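Local coordinates for 5-carboxyvanillate decarboxylase (Sphingomonas paucimobilis, PDB 4L6D), which probably removes a carboxyl group from 5-carboxyvanillate to give vanillate, working in an amidohydrolase-type barrel with a bound manganese ion, at residues I173-S179 against G197-T202; S30-V36 against A78-M83; S145-Y151 against E201-N205. One frame throughout, in Å; residues are numbered along the deposited sequence.

All three contacts are buried, and none is a surface patch. Contacts 1 and 3 share the carboxylate of Glu201, Ser179 N and Tyr151 OH both meeting OE1; both dock a loop on helix 197-211 and use Thr202, but contact 1 mixes apolar packing with a metal and ligand site, whereas contact 3 is a compact network of hydrogen bonds. Contact 2 holds different elements, the start of helix 33-40 and the loop after strand 71-76, and is almost wholly apolar. It meets contact 1 at the bound vanillate, which both touch, and through a salt bridge from Asp32 to Arg176. Gln82 of contact 2 also reaches Thr147 of contact 3 by a hydrogen bond.

Contact 1. Residues I173-S179 against G197-T202. With MN (manganese (II) ion), chain I; VNL (4-hydroxy-3-methoxybenzoate), chain J.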
loop_
_atom_site.group_PDB
_atom_site.type_symbol
_atom_site.label_atom_id
_atom_site.label_comp_id
_atom_site.label_asym_id
_atom_site.label_seq_id
_atom_site.Cartn_x
_atom_site.Cartn_y
_atom_site.Cartn_z
ATOM N N ILE A 173 -11.139 -12.232 -0.190
ATOM C CA ILE A 173 -10.721 -11.557 -1.417
ATOM C C ILE A 173 -9.220 -11.718 -1.551
ATOM O O ILE A 173 -8.436 -10.952 -0.973
ATOM C CB ILE A 173 -11.147 -10.072 -1.482
ATOM C CG1 ILE A 173 -12.671 -9.956 -1.372
ATOM C CG2 ILE A 173 -10.691 -9.472 -2.804
ATOM C CD1 ILE A 173 -13.187 -8.513 -1.364
ATOM N N HIS A 174 -8.846 -12.750 -2.303
ATOM C CA HIS A 174 -7.459 -13.104 -2.577
ATOM C C HIS A 174 -6.932 -12.166 -3.660
ATOM O O HIS A 174 -7.709 -11.606 -4.419
ATOM C CB HIS A 174 -7.453 -14.554 -3.067
ATOM C CG HIS A 174 -6.089 -15.140 -3.242
ATOM N ND1 HIS A 174 -5.336 -14.954 -4.383
ATOM C CD2 HIS A 174 -5.340 -15.907 -2.418
ATOM C CE1 HIS A 174 -4.185 -15.585 -4.254
ATOM N NE2 HIS A 174 -4.160 -16.170 -3.070
ATOM N N PRO A 175 -5.608 -11.975 -3.747
ATOM C CA PRO A 175 -5.118 -11.143 -4.856
ATOM C C PRO A 175 -5.243 -11.770 -6.252
ATOM O O PRO A 175 -5.459 -12.967 -6.438
ATOM C CB PRO A 175 -3.627 -10.944 -4.522
ATOM C CG PRO A 175 -3.536 -11.204 -3.041
ATOM C CD PRO A 175 -4.559 -12.250 -2.749
ATOM N N ARG A 176 -5.123 -10.903 -7.246
ATOM C CA ARG A 176 -4.658 -11.292 -8.574
ATOM C C ARG A 176 -3.791 -10.122 -9.024
ATOM O O ARG A 176 -3.591 -9.169 -8.273
ATOM C CB ARG A 176 -5.819 -11.580 -9.540
ATOM C CG ARG A 176 -6.753 -10.398 -9.752
ATOM C CD ARG A 176 -7.887 -10.721 -10.702
ATOM N NE ARG A 176 -7.433 -10.903 -12.076
ATOM C CZ ARG A 176 -8.251 -10.981 -13.117
ATOM N NH1 ARG A 176 -9.564 -10.917 -12.922
ATOM N NH2 ARG A 176 -7.758 -11.135 -14.341
ATOM N N ALA A 177 -3.256 -10.191 -10.231
ATOM C CA ALA A 177 -2.410 -9.105 -10.702
ATOM C C ALA A 177 -3.208 -7.806 -10.859
ATOM O O ALA A 177 -4.415 -7.837 -11.145
ATOM C CB ALA A 177 -1.751 -9.486 -12.031
ATOM N N PRO A 178 -2.531 -6.659 -10.682
ATOM C CA PRO A 178 -3.114 -5.344 -10.961
ATOM C C PRO A 178 -3.979 -5.308 -12.225
ATOM O O PRO A 178 -3.560 -5.780 -13.286
ATOM C CB PRO A 178 -1.880 -4.469 -11.130
ATOM C CG PRO A 178 -0.919 -5.054 -10.107
ATOM C CD PRO A 178 -1.169 -6.543 -10.122
ATOM N N SER A 179 -5.174 -4.737 -12.096
ATOM C CA SER A 179 -6.102 -4.604 -13.218
ATOM C C SER A 179 -5.562 -3.650 -14.268
ATOM O O SER A 179 -4.540 -2.986 -14.069
ATOM C CB SER A 179 -7.450 -4.064 -12.739
ATOM O OG SER A 179 -7.370 -2.659 -12.529
ATOM N N GLY A 197 2.575 -5.863 -6.674
ATOM C CA GLY A 197 1.306 -5.666 -7.361
ATOM C C GLY A 197 0.104 -6.296 -6.675
ATOM O O GLY A 197 -0.973 -5.687 -6.604
ATOM N N TYR A 198 0.265 -7.524 -6.184
ATOM C CA TYR A 198 -0.855 -8.202 -5.526
ATOM C C TYR A 198 -1.457 -7.362 -4.389
ATOM O O TYR A 198 -2.672 -7.251 -4.265
ATOM C CB TYR A 198 -0.422 -9.573 -4.989
ATOM C CG TYR A 198 -0.431 -10.676 -6.028
ATOM C CD1 TYR A 198 -0.567 -10.394 -7.390
ATOM C CD2 TYR A 198 -0.322 -12.004 -5.637
ATOM C CE1 TYR A 198 -0.593 -11.428 -8.345
ATOM C CE2 TYR A 198 -0.332 -13.035 -6.568
ATOM C CZ TYR A 198 -0.472 -12.738 -7.916
ATOM O OH TYR A 198 -0.505 -13.772 -8.829
ATOM N N GLY A 199 -0.602 -6.781 -3.555
ATOM C CA GLY A 199 -1.058 -6.001 -2.416
ATOM C C GLY A 199 -1.707 -4.693 -2.813
ATOM O O GLY A 199 -2.702 -4.280 -2.214
ATOM N N ILE A 200 -1.149 -4.031 -3.815
ATOM C CA ILE A 200 -1.719 -2.767 -4.273
ATOM C C ILE A 200 -3.095 -2.975 -4.912
ATOM O O ILE A 200 -4.050 -2.251 -4.609
ATOM C CB ILE A 200 -0.783 -2.059 -5.261
ATOM C CG1 ILE A 200 0.583 -1.773 -4.621
ATOM C CG2 ILE A 200 -1.432 -0.774 -5.758
ATOM C CD1 ILE A 200 0.497 -0.965 -3.333
ATOM N N GLU A 201 -3.197 -3.982 -5.772
ATOM C CA GLU A 201 -4.456 -4.330 -6.416
ATOM C C GLU A 201 -5.559 -4.657 -5.407
ATOM O O GLU A 201 -6.661 -4.096 -5.480
ATOM C CB GLU A 201 -4.208 -5.511 -7.371
ATOM C CG GLU A 201 -5.435 -6.329 -7.754
ATOM C CD GLU A 201 -6.442 -5.568 -8.597
ATOM O OE1 GLU A 201 -6.082 -4.553 -9.241
ATOM O OE2 GLU A 201 -7.610 -6.004 -8.589
ATOM N N THR A 202 -5.239 -5.527 -4.449
ATOM C CA THR A 202 -6.241 -6.063 -3.533
ATOM C C THR A 202 -6.657 -5.026 -2.491
ATOM O O THR A 202 -7.849 -4.878 -2.195
ATOM C CB THR A 202 -5.720 -7.340 -2.857
ATOM O OG1 THR A 202 -5.224 -8.222 -3.870
ATOM C CG2 THR A 202 -6.840 -8.058 -2.111
HETATM MN MN MN I . -2.404 -17.076 -2.104
HETATM C C1 VNL J . 1.919 -16.647 -6.077
HETATM C CO1 VNL J . 1.938 -16.531 -4.680
HETATM C CO2 VNL J . 0.716 -16.875 -6.774
HETATM C CM1 VNL J . 0.745 -16.650 -3.944
HETATM C CM2 VNL J . -0.478 -16.983 -6.065
HETATM O OM VNL J . -1.696 -17.203 -6.655
HETATM C CZ VNL J . -0.464 -16.873 -4.603
HETATM C CC VNL J . 3.213 -16.558 -6.841
HETATM C CV VNL J . -1.799 -17.311 -8.087
HETATM O O1 VNL J . 4.319 -16.654 -6.243
HETATM O O2 VNL J . 3.162 -16.452 -8.090
HETATM O O3 VNL J . -1.588 -17.316 -3.965
HETATM O O HOH W 1 -3.426 -19.008 -1.915
#
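Pro175 and Tyr198 meet near the ligand pocket, CB of Pro175 lying 3.5 Å from CB of Tyr198, the two side chains nearly perpendicular to each other. The Tyr198 ring turns its edge to the ligand, with CE2 4.0 Å from CM2 of the vanillate. With CG anti to the backbone N (chi1 -173°), His174 turns NE2 to the manganese ion, which it binds at 2.2 Å; the ligand's O3, a water, Glu8 and Asp297 complete the shell. ND1, the ring's other nitrogen, donates to Pro175 O at 2.9 Å, slightly tilted from the ring plane and on a lone pair in the carbonyl plane, which fixes the rotation of the ring, while CD of Pro175 sits over one face near the rim. Pro175 in turn leans on the helix, its CA 3.1 Å from Thr202 OG1. That hydroxyl donates to Tyr198 O at 2.8 Å, and Thr202 N reaches the same oxygen from the opposite face of its plane. Farther along, Arg176 O is buried against Tyr198 CD1 and Glu201 CG without a polar partner. Ser179 N donates to Glu201 OE1 at 3.0 Å, coming from above the carboxylate plane; Tyr151 and Ser145 grip the same carboxylate. Pro178 CG packs 3.6 Å from Gly197 O, and any CB on Gly197 would collide with that ring. Strand 171-174 runs in the parallel barrel sheet typical of the amidohydrolase fold, with Ile173 bonded through its backbone to Val224 on one neighbouring strand and His174 to Ile143 on the other. Helix 226-230 touches Pro175 and Thr202, and helix 197-211 meets the second subunit, Ile200 packing on Ile200 of that chain.

Contact 2. Residues S30-V36 against A78-M83. With VNL (4-hydroxy-3-methoxybenzoate), chain J.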
loop_
_atom_site.group_PDB
_atom_site.type_symbol
_atom_site.label_atom_id
_atom_site.label_comp_id
_atom_site.label_asym_id
_atom_site.label_seq_id
_atom_site.Cartn_x
_atom_site.Cartn_y
_atom_site.Cartn_z
ATOM N N SER A 30 -4.473 -8.901 -20.038
ATOM C CA SER A 30 -4.489 -8.870 -18.575
ATOM C C SER A 30 -3.105 -9.164 -18.011
ATOM O O SER A 30 -2.411 -10.042 -18.507
ATOM C CB SER A 30 -5.480 -9.894 -18.025
ATOM O OG SER A 30 -5.416 -9.936 -16.604
ATOM N N LEU A 31 -2.713 -8.441 -16.964
ATOM C CA LEU A 31 -1.409 -8.652 -16.351
ATOM C C LEU A 31 -1.297 -10.045 -15.723
ATOM O O LEU A 31 -0.194 -10.539 -15.505
ATOM C CB LEU A 31 -1.095 -7.554 -15.328
ATOM C CG LEU A 31 0.342 -7.471 -14.800
ATOM C CD1 LEU A 31 1.323 -7.098 -15.886
ATOM C CD2 LEU A 31 0.394 -6.453 -13.678
ATOM N N ASP A 32 -2.431 -10.694 -15.459
ATOM C CA ASP A 32 -2.394 -12.073 -14.975
ATOM C C ASP A 32 -1.823 -13.045 -15.990
ATOM O O ASP A 32 -1.493 -14.168 -15.633
ATOM C CB ASP A 32 -3.771 -12.556 -14.535
ATOM C CG ASP A 32 -4.204 -11.920 -13.248
ATOM O OD1 ASP A 32 -3.650 -12.280 -12.180
ATOM O OD2 ASP A 32 -5.074 -11.037 -13.300
ATOM N N MET A 33 -1.722 -12.636 -17.253
ATOM C CA MET A 33 -1.145 -13.518 -18.273
ATOM C C MET A 33 0.313 -13.883 -17.995
ATOM O O MET A 33 0.791 -14.897 -18.497
ATOM C CB MET A 33 -1.310 -12.940 -19.684
ATOM C CG MET A 33 -2.769 -12.914 -20.150
ATOM S SD MET A 33 -3.514 -14.547 -20.369
ATOM C CE MET A 33 -2.752 -15.033 -21.920
ATOM N N ILE A 34 1.010 -13.074 -17.191
ATOM C CA ILE A 34 2.372 -13.419 -16.799
ATOM C C ILE A 34 2.357 -14.709 -15.970
ATOM O O ILE A 34 3.006 -15.686 -16.336
ATOM C CB ILE A 34 3.074 -12.260 -16.046
ATOM C CG1 ILE A 34 3.241 -11.053 -16.975
ATOM C CG2 ILE A 34 4.424 -12.713 -15.514
ATOM C CD1 ILE A 34 3.812 -9.799 -16.301
ATOM N N LEU A 35 1.600 -14.711 -14.876
ATOM C CA LEU A 35 1.380 -15.922 -14.082
ATOM C C LEU A 35 0.840 -17.064 -14.940
ATOM O O LEU A 35 1.323 -18.199 -14.868
ATOM C CB LEU A 35 0.373 -15.637 -12.963
ATOM C CG LEU A 35 -0.206 -16.855 -12.244
ATOM C CD1 LEU A 35 0.853 -17.474 -11.361
ATOM C CD2 LEU A 35 -1.440 -16.470 -11.442
ATOM N N VAL A 36 -0.177 -16.773 -15.752
ATOM C CA VAL A 36 -0.867 -17.839 -16.471
ATOM C C VAL A 36 0.075 -18.540 -17.456
ATOM O O VAL A 36 0.089 -19.767 -17.543
ATOM C CB VAL A 36 -2.167 -17.338 -17.132
ATOM C CG1 VAL A 36 -2.742 -18.385 -18.068
ATOM C CG2 VAL A 36 -3.185 -16.973 -16.048
ATOM N N ALA A 78 -5.799 -18.279 -7.607
ATOM C CA ALA A 78 -5.951 -17.152 -8.513
ATOM C C ALA A 78 -5.378 -17.542 -9.881
ATOM O O ALA A 78 -4.392 -18.278 -9.962
ATOM C CB ALA A 78 -5.214 -15.938 -7.954
ATOM N N PRO A 79 -5.985 -17.050 -10.971
ATOM C CA PRO A 79 -7.092 -16.090 -11.055
ATOM C C PRO A 79 -8.487 -16.712 -11.025
ATOM O O PRO A 79 -9.445 -16.088 -11.489
ATOM C CB PRO A 79 -6.851 -15.440 -12.420
ATOM C CG PRO A 79 -6.329 -16.580 -13.250
ATOM C CD PRO A 79 -5.463 -17.395 -12.308
ATOM N N GLY A 80 -8.612 -17.906 -10.458
ATOM C CA GLY A 80 -9.906 -18.562 -10.371
ATOM C C GLY A 80 -10.515 -18.763 -11.742
ATOM O O GLY A 80 -9.827 -19.219 -12.662
ATOM N N VAL A 81 -11.797 -18.424 -11.873
ATOM C CA VAL A 81 -12.504 -18.529 -13.144
ATOM C C VAL A 81 -12.777 -17.164 -13.755
ATOM O O VAL A 81 -13.537 -17.044 -14.717
ATOM C CB VAL A 81 -13.858 -19.285 -13.002
ATOM C CG1 VAL A 81 -13.630 -20.698 -12.463
ATOM C CG2 VAL A 81 -14.834 -18.508 -12.118
ATOM N N GLN A 82 -12.134 -16.144 -13.202
ATOM C CA GLN A 82 -12.459 -14.765 -13.548
ATOM C C GLN A 82 -11.926 -14.270 -14.884
ATOM O O GLN A 82 -12.380 -13.240 -15.374
ATOM C CB GLN A 82 -12.020 -13.830 -12.425
ATOM C CG GLN A 82 -12.844 -14.001 -11.162
ATOM C CD GLN A 82 -12.094 -13.518 -9.951
ATOM O OE1 GLN A 82 -11.597 -14.317 -9.151
ATOM N NE2 GLN A 82 -11.998 -12.197 -9.807
ATOM N N MET A 83 -10.979 -14.990 -15.482
ATOM C CA MET A 83 -10.458 -14.563 -16.783
ATOM C C MET A 83 -11.300 -15.018 -17.975
ATOM O O MET A 83 -11.122 -14.518 -19.083
ATOM C CB MET A 83 -9.017 -15.025 -16.991
ATOM C CG MET A 83 -8.062 -14.505 -15.938
ATOM S SD MET A 83 -6.345 -14.794 -16.367
ATOM C CE MET A 83 -6.094 -13.523 -17.609
HETATM C C1 VNL J . 1.919 -16.647 -6.077
HETATM C CO1 VNL J . 1.938 -16.531 -4.680
HETATM C CO2 VNL J . 0.716 -16.875 -6.774
HETATM C CM1 VNL J . 0.745 -16.650 -3.944
HETATM C CM2 VNL J . -0.478 -16.983 -6.065
HETATM O OM VNL J . -1.696 -17.203 -6.655
HETATM C CZ VNL J . -0.464 -16.873 -4.603
HETATM C CC VNL J . 3.213 -16.558 -6.841
HETATM C CV VNL J . -1.799 -17.311 -8.087
HETATM O O1 VNL J . 4.319 -16.654 -6.243
HETATM O O2 VNL J . 3.162 -16.452 -8.090
HETATM O O3 VNL J . -1.588 -17.316 -3.965
#
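Asp32, whose CB rests against Met83 SD, is gripped at its carboxylate from the loop after strand 171-174: OD2 forms a salt bridge with Arg176 NE and OD1 accepts from Ala177 N. Its own N-H makes a capping bond to Ser30 OG, 3.3 Å long, at the turn leading into helix 33-40. The rest of the contact is apolar. Met83 runs out extended and then bends at its last torsion (chi3 76°), which tucks CE in beside Ser30 CB at 3.7 Å and near Met33 SD at 3.9 Å. The sulfur of Met83 is also touched by Val36 CG2, 3.9 Å away, where the two side chains run antiparallel alongside one another. Pro79, which follows a cis peptide bond, offers its ring to the same helix, CG meeting Val36 CG2 and CD meeting Leu35 CD2. A type II' turn then carries the chain from Pro79 to Gln82, Gly80 taking the positive phi. Leu35 CD2 and Ala78 O converge on the methoxy carbon CV of the vanillate, at 3.5 Å and 3.3 Å respectively, so that helix and loop together line its methyl end. Here the loop following strand 71-76 joins helix 33-40 to wall the ligand pocket, in keeping with the amidohydrolase barrel, whose active site is built from loops after the strands.

Contact 3. Residues S145-Y151 against E201-N205; sequences SHTNDLY and ETSTN
Glu201 meets Ser145 and Tyr151 because its CG is anti to the backbone N (chi1 159°) and its chain bends at chi2 (67°), bringing the carboxylate to the loop. Both hydroxyls come in tilted from the carboxylate plane: Ser145 OG donates to OE2 of Glu201 at 2.7 Å, on the anti side, and Tyr151 OH to OE1 at 2.7 Å, on the syn side. His146 N reaches OE2 at 3.2 Å, nearly in line with its C-O bond. Asn205 ND2 donates to Ser145 OG at 3.0 Å, almost straight and in its amide plane. CD1, at the ring edge of Tyr151, lies 3.4 Å from Asn205 CG, ring and amide planes 68° apart. The His146 ring turns its edge to OE2; its ND1, just before the type I' turn Thr147-Leu150, accepts from Asp149 N, tilted from the ring plane. This many donors are consistent with a charged Glu201. With an alanine here, Ser145 OG, Tyr151 OH, the His146 N-H and Ser179 N would probably lose the carboxylate they share. The network ties the loop between strand 140-144 and helix 158-167 to helix 197-211, whose Thr204 OG1 bonds Trp196 NE1 of the second subunit.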
loop_
_atom_site.group_PDB
_atom_site.type_symbol
_atom_site.label_atom_id
_atom_site.label_comp_id
_atom_site.label_asym_id
_atom_site.label_seq_id
_atom_site.Cartn_x
_atom_site.Cartn_y
_atom_site.Cartn_z
ATOM N N SER A 145 -9.444 -10.551 -6.282
ATOM C CA SER A 145 -9.637 -9.125 -6.518
ATOM C C SER A 145 -10.564 -8.821 -7.708
ATOM O O SER A 145 -11.673 -9.340 -7.740
ATOM C CB SER A 145 -8.304 -8.385 -6.580
ATOM O OG SER A 145 -8.514 -7.018 -6.294
ATOM N N HIS A 146 -10.112 -8.041 -8.685
ATOM C CA HIS A 146 -11.002 -7.494 -9.707
ATOM C C HIS A 146 -11.630 -8.532 -10.630
ATOM O O HIS A 146 -11.110 -9.628 -10.800
ATOM C CB HIS A 146 -10.275 -6.437 -10.552
ATOM C CG HIS A 146 -9.419 -7.001 -11.647
ATOM N ND1 HIS A 146 -9.916 -7.307 -12.899
ATOM C CD2 HIS A 146 -8.100 -7.306 -11.681
ATOM C CE1 HIS A 146 -8.936 -7.769 -13.657
ATOM N NE2 HIS A 146 -7.825 -7.785 -12.941
ATOM N N THR A 147 -12.761 -8.168 -11.220
ATOM C CA THR A 147 -13.299 -8.909 -12.354
ATOM C C THR A 147 -13.590 -7.933 -13.478
ATOM O O THR A 147 -14.213 -6.892 -13.260
ATOM C CB THR A 147 -14.584 -9.684 -11.995
ATOM O OG1 THR A 147 -14.308 -10.573 -10.909
ATOM C CG2 THR A 147 -15.082 -10.503 -13.201
ATOM N N ASN A 148 -13.115 -8.263 -14.675
ATOM C CA ASN A 148 -13.306 -7.417 -15.852
ATOM C C ASN A 148 -12.768 -6.001 -15.647
ATOM O O ASN A 148 -13.273 -5.041 -16.218
ATOM C CB ASN A 148 -14.776 -7.398 -16.294
ATOM C CG ASN A 148 -15.286 -8.775 -16.676
ATOM O OD1 ASN A 148 -14.531 -9.613 -17.169
ATOM N ND2 ASN A 148 -16.572 -9.010 -16.459
ATOM N N ASP A 149 -11.735 -5.906 -14.816
ATOM C CA ASP A 149 -11.053 -4.648 -14.523
ATOM C C ASP A 149 -11.957 -3.645 -13.828
ATOM O O ASP A 149 -11.765 -2.436 -13.931
ATOM C CB ASP A 149 -10.426 -4.091 -15.795
ATOM C CG ASP A 149 -9.486 -5.085 -16.426
ATOM O OD1 ASP A 149 -8.437 -5.349 -15.805
ATOM O OD2 ASP A 149 -9.828 -5.643 -17.501
ATOM N N LEU A 150 -12.938 -4.175 -13.108
ATOM C CA LEU A 150 -13.801 -3.378 -12.248
ATOM C C LEU A 150 -13.599 -3.842 -10.824
ATOM O O LEU A 150 -13.309 -5.017 -10.576
ATOM C CB LEU A 150 -15.265 -3.577 -12.623
ATOM C CG LEU A 150 -15.660 -3.186 -14.034
ATOM C CD1 LEU A 150 -17.088 -3.611 -14.296
ATOM C CD2 LEU A 150 -15.494 -1.696 -14.221
ATOM N N TYR A 151 -13.787 -2.917 -9.882
ATOM C CA TYR A 151 -13.659 -3.215 -8.464
ATOM C C TYR A 151 -15.035 -3.367 -7.816
ATOM O O TYR A 151 -16.056 -3.063 -8.441
ATOM C CB TYR A 151 -12.805 -2.141 -7.786
ATOM C CG TYR A 151 -11.392 -2.171 -8.317
ATOM C CD1 TYR A 151 -10.547 -3.230 -8.008
ATOM C CD2 TYR A 151 -10.908 -1.164 -9.144
ATOM C CE1 TYR A 151 -9.252 -3.291 -8.510
ATOM C CE2 TYR A 151 -9.606 -1.215 -9.655
ATOM C CZ TYR A 151 -8.785 -2.276 -9.325
ATOM O OH TYR A 151 -7.495 -2.329 -9.828
ATOM N N GLU A 201 -3.197 -3.982 -5.772
ATOM C CA GLU A 201 -4.456 -4.330 -6.416
ATOM C C GLU A 201 -5.559 -4.657 -5.407
ATOM O O GLU A 201 -6.661 -4.096 -5.480
ATOM C CB GLU A 201 -4.208 -5.511 -7.371
ATOM C CG GLU A 201 -5.435 -6.329 -7.754
ATOM C CD GLU A 201 -6.442 -5.568 -8.597
ATOM O OE1 GLU A 201 -6.082 -4.553 -9.241
ATOM O OE2 GLU A 201 -7.610 -6.004 -8.589
ATOM N N THR A 202 -5.239 -5.527 -4.449
ATOM C CA THR A 202 -6.241 -6.063 -3.533
ATOM C C THR A 202 -6.657 -5.026 -2.491
ATOM O O THR A 202 -7.849 -4.878 -2.195
ATOM C CB THR A 202 -5.720 -7.340 -2.857
ATOM O OG1 THR A 202 -5.224 -8.222 -3.870
ATOM C CG2 THR A 202 -6.840 -8.058 -2.111
ATOM N N SER A 203 -5.679 -4.302 -1.943
ATOM C CA SER A 203 -5.984 -3.262 -0.968
ATOM C C SER A 203 -6.799 -2.147 -1.603
ATOM O O SER A 203 -7.720 -1.621 -0.979
ATOM C CB SER A 203 -4.723 -2.687 -0.308
ATOM O OG SER A 203 -3.855 -2.097 -1.262
ATOM N N THR A 204 -6.469 -1.772 -2.834
ATOM C CA THR A 204 -7.223 -0.702 -3.493
ATOM C C THR A 204 -8.679 -1.106 -3.727
ATOM O O THR A 204 -9.584 -0.306 -3.529
ATOM C CB THR A 204 -6.533 -0.245 -4.784
ATOM O OG1 THR A 204 -5.234 0.278 -4.462
ATOM C CG2 THR A 204 -7.342 0.834 -5.490
ATOM N N ASN A 205 -8.892 -2.352 -4.135
ATOM C CA ASN A 205 -10.235 -2.902 -4.268
ATOM C C ASN A 205 -10.988 -2.731 -2.943
ATOM O O ASN A 205 -12.072 -2.135 -2.890
ATOM C CB ASN A 205 -10.127 -4.383 -4.657
ATOM C CG ASN A 205 -11.418 -4.947 -5.251
ATOM O OD1 ASN A 205 -12.487 -4.354 -5.143
ATOM N ND2 ASN A 205 -11.302 -6.113 -5.895
#